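Local structure of PrimPol AEP domain (PP-N190) (Cyanophage S-2L, 6ZP9) at residues 110-123 with 172-186. The protein probably synthesises DNA and its primers as the archaeo-eukaryotic primase (AEP) domain of a phage primase-polymerase. Numbering follows the deposited sequence. Where two conformers were deposited one is given.
Sequences PRPSFQLRTGGKSI and TGEVAQIFNATGELY. With CA (calcium ion), chain C.
Strand 177-179 forms one edge of a four-stranded antiparallel sheet in the AEP domain, and it pairs there with strand 114-117. Gln115 with Phe179 and Arg117 with Gln177 are the hydrogen-bonded pairs, and Leu116 with Ile178 is the non-hydrogen-bonded pair between them. On the face carrying Gln115, Arg117 and Phe179, Gln115 CB covers one side of the phenylalanine ring as a CH-pi contact. In one of its two modelled conformers, the one given, Arg117 sandwiches the ring from the opposite side: bends at chi2 and chi3 fold its guanidinium back into a flat cation-pi stack, planes 14° apart and CZ 3.8 Å from the Phe179 centroid. Beyond CG the Gln115 chain runs extended, and its OE1 takes a nearly straight bond (175°) from Asn180 ND2, 2.9 Å long, with the two amides almost coplanar. Its NE2 is held by Val101 O and His125 ND1, which fixes the amide's rotation. On the other face Leu116 CD1 meets Ile178 CG1 at 3.9 Å, and helix 16-25 lies against both side chains, through His22 and Leu25. Past the strands, Ser113 O accepts from Thr182 N at 2.9 Å, while Ser113 OG donates to Glu184 O at 2.9 Å. Tyr186 OH reaches an in-plane lone pair of Arg111 O at 2.5 Å, with Pro110 CB against the phenol. Next door, Leu185 O binds a calcium ion. A classic beta bulge at Ser113 and Phe114 faces Tyr126; 177-179 closes the sheet as its antiparallel edge strand.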
loop_
_atom_site.group_PDB
_atom_site.type_symbol
_atom_site.label_atom_id
_atom_site.label_comp_id
_atom_site.label_asym_id
_atom_site.label_seq_id
_atom_site.Cartn_x
_atom_site.Cartn_y
_atom_site.Cartn_z
ATOM N N PRO A 110 -4.308 16.646 3.045
ATOM C CA PRO A 110 -4.377 16.993 1.624
ATOM C C PRO A 110 -4.902 15.804 0.829
ATOM O O PRO A 110 -4.945 14.672 1.312
ATOM C CB PRO A 110 -2.924 17.320 1.267
ATOM C CG PRO A 110 -2.128 16.497 2.202
ATOM C CD PRO A 110 -2.922 16.403 3.486
ATOM N N ARG A 111 -5.311 16.082 -0.402
ATOM C CA ARG A 111 -5.898 15.044 -1.238
ATOM C C ARG A 111 -4.871 13.948 -1.513
ATOM O O ARG A 111 -3.721 14.258 -1.854
ATOM C CB ARG A 111 -6.398 15.638 -2.554
ATOM C CG ARG A 111 -7.041 14.622 -3.472
ATOM C CD ARG A 111 -7.571 15.286 -4.729
ATOM N NE ARG A 111 -8.522 16.350 -4.408
ATOM C CZ ARG A 111 -9.821 16.158 -4.182
ATOM N NH1 ARG A 111 -10.350 14.934 -4.227
ATOM N NH2 ARG A 111 -10.595 17.196 -3.894
ATOM N N PRO A 112 -5.227 12.674 -1.362
ATOM C CA PRO A 112 -4.258 11.609 -1.645
ATOM C C PRO A 112 -3.784 11.658 -3.095
ATOM O O PRO A 112 -4.513 12.078 -4.000
ATOM C CB PRO A 112 -5.052 10.327 -1.356
ATOM C CG PRO A 112 -6.121 10.761 -0.384
ATOM C CD PRO A 112 -6.495 12.148 -0.823
ATOM N N SER A 113 -2.531 11.248 -3.310
ATOM C CA SER A 113 -2.042 11.092 -4.676
ATOM C C SER A 113 -2.879 10.077 -5.441
ATOM O O SER A 113 -3.161 10.262 -6.631
ATOM C CB SER A 113 -0.576 10.663 -4.666
ATOM O OG SER A 113 0.237 11.641 -4.041
ATOM N N PHE A 114 -3.250 8.973 -4.782
ATOM C CA PHE A 114 -4.182 8.003 -5.347
ATOM C C PHE A 114 -4.772 7.179 -4.216
ATOM O O PHE A 114 -4.304 7.219 -3.078
ATOM C CB PHE A 114 -3.525 7.096 -6.393
ATOM C CG PHE A 114 -2.517 6.120 -5.837
ATOM C CD1 PHE A 114 -1.207 6.502 -5.634
ATOM C CD2 PHE A 114 -2.866 4.805 -5.589
ATOM C CE1 PHE A 114 -0.265 5.609 -5.167
ATOM C CE2 PHE A 114 -1.924 3.891 -5.118
ATOM C CZ PHE A 114 -0.614 4.303 -4.906
ATOM N N GLN A 115 -5.827 6.449 -4.544
ATOM C CA GLN A 115 -6.511 5.588 -3.597
ATOM C C GLN A 115 -6.635 4.202 -4.206
ATOM O O GLN A 115 -6.439 4.008 -5.408
ATOM C CB GLN A 115 -7.890 6.162 -3.216
ATOM C CG GLN A 115 -7.776 7.541 -2.572
ATOM C CD GLN A 115 -9.108 8.144 -2.213
ATOM O OE1 GLN A 115 -9.885 8.525 -3.096
ATOM N NE2 GLN A 115 -9.377 8.266 -0.911
ATOM N N LEU A 116 -6.938 3.227 -3.357
ATOM C CA LEU A 116 -7.000 1.845 -3.798
ATOM C C LEU A 116 -8.195 1.159 -3.156
ATOM O O LEU A 116 -8.364 1.210 -1.932
ATOM C CB LEU A 116 -5.709 1.097 -3.457
ATOM C CG LEU A 116 -5.622 -0.295 -4.089
ATOM C CD1 LEU A 116 -4.245 -0.520 -4.683
ATOM C CD2 LEU A 116 -5.929 -1.349 -3.043
ATOM N N ARG A 117 -9.006 0.540 -3.992
ATOM C CA ARG A 117 -10.109 -0.286 -3.520
ATOM C C ARG A 117 -9.597 -1.716 -3.409
ATOM O O ARG A 117 -9.139 -2.282 -4.399
ATOM C CB ARG A 117 -11.301 -0.185 -4.514
ATOM C CG ARG A 117 -12.672 -0.559 -3.975
ATOM C CD ARG A 117 -13.701 0.544 -4.255
ATOM N NE ARG A 117 -13.535 1.122 -5.584
ATOM C CZ ARG A 117 -13.847 2.376 -5.921
ATOM N NH1 ARG A 117 -13.639 2.797 -7.166
ATOM N NH2 ARG A 117 -14.372 3.208 -5.026
ATOM N N THR A 118 -9.649 -2.306 -2.241
ATOM C CA THR A 118 -9.033 -3.613 -2.034
ATOM C C THR A 118 -9.952 -4.776 -2.353
ATOM O O THR A 118 -9.457 -5.877 -2.618
ATOM C CB THR A 118 -8.581 -3.785 -0.584
ATOM O OG1 THR A 118 -9.737 -3.790 0.265
ATOM C CG2 THR A 118 -7.635 -2.663 -0.172
ATOM N N GLY A 119 -11.266 -4.571 -2.304
ATOM C CA GLY A 119 -12.195 -5.673 -2.247
ATOM C C GLY A 119 -12.626 -6.051 -0.842
ATOM O O GLY A 119 -13.629 -6.760 -0.684
ATOM N N GLY A 120 -11.911 -5.598 0.175
ATOM C CA GLY A 120 -12.257 -5.835 1.555
ATOM C C GLY A 120 -12.894 -4.624 2.205
ATOM O O GLY A 120 -13.554 -3.806 1.555
ATOM N N LYS A 121 -12.617 -4.474 3.523
ATOM C CA LYS A 121 -13.358 -3.521 4.334
ATOM C C LYS A 121 -12.756 -2.122 4.341
ATOM O O LYS A 121 -13.350 -1.226 4.948
ATOM C CB LYS A 121 -13.456 -4.026 5.778
ATOM C CG LYS A 121 -12.107 -4.155 6.470
ATOM C CD LYS A 121 -12.260 -4.589 7.920
ATOM C CE LYS A 121 -10.910 -4.903 8.543
ATOM N NZ LYS A 121 -10.360 -3.750 9.303
ATOM N N SER A 122 -11.615 -1.892 3.688
ATOM C CA SER A 122 -10.913 -0.624 3.819
ATOM C C SER A 122 -10.477 -0.086 2.461
ATOM O O SER A 122 -10.100 -0.846 1.567
ATOM C CB SER A 122 -9.626 -0.791 4.673
ATOM O OG SER A 122 -9.955 -1.175 5.996
ATOM N N ILE A 123 -10.575 1.221 2.318
ATOM C CA ILE A 123 -9.910 1.969 1.258
ATOM C C ILE A 123 -8.480 2.242 1.699
ATOM O O ILE A 123 -8.221 2.513 2.885
ATOM C CB ILE A 123 -10.666 3.284 0.980
ATOM C CG1 ILE A 123 -12.125 3.012 0.577
ATOM C CG2 ILE A 123 -9.908 4.170 -0.036
ATOM C CD1 ILE A 123 -12.306 2.224 -0.723
ATOM N N THR A 172 -13.773 -12.750 -1.822
ATOM C CA THR A 172 -14.860 -12.361 -2.711
ATOM C C THR A 172 -14.527 -12.485 -4.190
ATOM O O THR A 172 -15.447 -12.546 -5.011
ATOM C CB THR A 172 -15.277 -10.911 -2.433
ATOM O OG1 THR A 172 -14.274 -10.021 -2.939
ATOM C CG2 THR A 172 -15.428 -10.679 -0.949
ATOM N N GLY A 173 -13.252 -12.522 -4.556
ATOM C CA GLY A 173 -12.875 -12.483 -5.948
ATOM C C GLY A 173 -12.789 -11.098 -6.552
ATOM O O GLY A 173 -12.343 -10.976 -7.699
ATOM N N GLU A 174 -13.205 -10.054 -5.831
ATOM C CA GLU A 174 -13.090 -8.693 -6.345
ATOM C C GLU A 174 -11.623 -8.343 -6.569
ATOM O O GLU A 174 -10.779 -8.605 -5.708
ATOM C CB GLU A 174 -13.730 -7.701 -5.372
ATOM C CG GLU A 174 -13.749 -6.268 -5.906
ATOM C CD GLU A 174 -14.481 -5.265 -5.006
ATOM O OE1 GLU A 174 -15.370 -5.678 -4.223
ATOM O OE2 GLU A 174 -14.160 -4.052 -5.095
ATOM N N VAL A 175 -11.311 -7.758 -7.730
ATOM C CA VAL A 175 -9.934 -7.417 -8.072
ATOM C C VAL A 175 -9.631 -6.011 -7.569
ATOM O O VAL A 175 -10.386 -5.071 -7.839
ATOM C CB VAL A 175 -9.699 -7.528 -9.589
ATOM C CG1 VAL A 175 -8.278 -7.164 -9.940
ATOM C CG2 VAL A 175 -10.007 -8.938 -10.080
ATOM N N ALA A 176 -8.531 -5.861 -6.830
ATOM C CA ALA A 176 -8.177 -4.551 -6.292
ATOM C C ALA A 176 -7.938 -3.557 -7.421
ATOM O O ALA A 176 -7.354 -3.892 -8.455
ATOM C CB ALA A 176 -6.941 -4.657 -5.406
ATOM N N GLN A 177 -8.377 -2.320 -7.219
ATOM C CA GLN A 177 -8.375 -1.322 -8.280
ATOM C C GLN A 177 -7.872 0.022 -7.760
ATOM O O GLN A 177 -8.330 0.498 -6.712
ATOM C CB GLN A 177 -9.786 -1.150 -8.860
ATOM C CG GLN A 177 -9.924 -0.008 -9.846
ATOM C CD GLN A 177 -9.598 -0.423 -11.261
ATOM O OE1 GLN A 177 -9.305 -1.590 -11.524
ATOM N NE2 GLN A 177 -9.642 0.531 -12.187
ATOM N N ILE A 178 -6.953 0.641 -8.504
ATOM C CA ILE A 178 -6.524 2.006 -8.215
ATOM C C ILE A 178 -7.576 2.977 -8.733
ATOM O O ILE A 178 -8.154 2.772 -9.808
ATOM C CB ILE A 178 -5.144 2.273 -8.833
ATOM C CG1 ILE A 178 -4.098 1.553 -7.987
ATOM C CG2 ILE A 178 -4.844 3.779 -8.908
ATOM C CD1 ILE A 178 -2.755 1.565 -8.573
ATOM N N PHE A 179 -7.853 4.027 -7.960
ATOM C CA PHE A 179 -8.804 5.034 -8.400
ATOM C C PHE A 179 -8.432 6.385 -7.793
ATOM O O PHE A 179 -7.623 6.475 -6.870
ATOM C CB PHE A 179 -10.244 4.620 -8.056
ATOM C CG PHE A 179 -10.562 4.660 -6.582
ATOM C CD1 PHE A 179 -10.122 3.653 -5.730
ATOM C CD2 PHE A 179 -11.316 5.708 -6.051
ATOM C CE1 PHE A 179 -10.418 3.686 -4.367
ATOM C CE2 PHE A 179 -11.626 5.752 -4.690
ATOM C CZ PHE A 179 -11.177 4.738 -3.844
ATOM N N ASN A 180 -9.009 7.448 -8.358
ATOM C CA ASN A 180 -8.772 8.826 -7.915
ATOM C C ASN A 180 -7.290 9.210 -7.950
ATOM O O ASN A 180 -6.811 9.973 -7.103
ATOM C CB ASN A 180 -9.363 9.066 -6.521
ATOM C CG ASN A 180 -10.870 9.216 -6.546
ATOM O OD1 ASN A 180 -11.467 9.469 -7.602
ATOM N ND2 ASN A 180 -11.496 9.093 -5.382
ATOM N N ALA A 181 -6.557 8.698 -8.938
ATOM C CA ALA A 181 -5.186 9.154 -9.133
ATOM C C ALA A 181 -5.180 10.596 -9.634
ATOM O O ALA A 181 -5.979 10.981 -10.489
ATOM C CB ALA A 181 -4.442 8.247 -10.112
ATOM N N THR A 182 -4.297 11.410 -9.066
ATOM C CA THR A 182 -4.225 12.818 -9.422
ATOM C C THR A 182 -2.915 13.193 -10.081
ATOM O O THR A 182 -2.838 14.254 -10.701
ATOM C CB THR A 182 -4.399 13.704 -8.178
ATOM O OG1 THR A 182 -3.260 13.538 -7.331
ATOM C CG2 THR A 182 -5.636 13.315 -7.400
ATOM N N GLY A 183 -1.889 12.359 -9.955
ATOM C CA GLY A 183 -0.582 12.701 -10.448
ATOM C C GLY A 183 0.224 13.603 -9.540
ATOM O O GLY A 183 1.395 13.870 -9.851
ATOM N N GLU A 184 -0.348 14.076 -8.432
ATOM C CA GLU A 184 0.346 15.056 -7.604
ATOM C C GLU A 184 1.414 14.399 -6.738
ATOM O O GLU A 184 1.247 13.273 -6.256
ATOM C CB GLU A 184 -0.645 15.821 -6.730
ATOM C CG GLU A 184 -1.665 16.641 -7.546
ATOM C CD GLU A 184 -1.065 17.835 -8.305
ATOM O OE1 GLU A 184 0.062 18.286 -7.997
ATOM O OE2 GLU A 184 -1.744 18.336 -9.224
ATOM N N LEU A 185 2.517 15.119 -6.554
ATOM C CA LEU A 185 3.643 14.683 -5.740
ATOM C C LEU A 185 3.832 15.681 -4.608
ATOM O O LEU A 185 3.762 16.894 -4.832
ATOM C CB LEU A 185 4.915 14.576 -6.575
ATOM C CG LEU A 185 4.876 13.539 -7.709
ATOM C CD1 LEU A 185 6.164 13.520 -8.513
ATOM C CD2 LEU A 185 4.568 12.170 -7.147
ATOM N N TYR A 186 4.057 15.176 -3.398
ATOM C CA TYR A 186 4.167 16.007 -2.208
ATOM C C TYR A 186 5.624 16.183 -1.814
ATOM O O TYR A 186 6.512 15.448 -2.251
ATOM C CB TYR A 186 3.368 15.408 -1.038
ATOM C CG TYR A 186 1.889 15.609 -1.217
ATOM C CD1 TYR A 186 1.279 16.782 -0.807
ATOM C CD2 TYR A 186 1.114 14.653 -1.860
ATOM C CE1 TYR A 186 -0.066 16.992 -1.004
ATOM C CE2 TYR A 186 -0.242 14.852 -2.065
ATOM C CZ TYR A 186 -0.825 16.028 -1.639
ATOM O OH TYR A 186 -2.175 16.239 -1.834
HETATM CA CA CA C . 3.358 18.985 -5.804
HETATM O O HOH W 1 -7.006 11.031 -4.650
HETATM O O HOH W 2 -3.319 14.701 -5.012
HETATM O O HOH W 3 -1.524 9.907 -8.781
HETATM O O HOH W 4 0.820 18.719 -5.189
HETATM O O HOH W 5 5.214 20.076 -4.761
HETATM O O HOH W 6 2.743 21.156 -6.695
HETATM O O HOH W 7 2.247 19.520 -3.573
#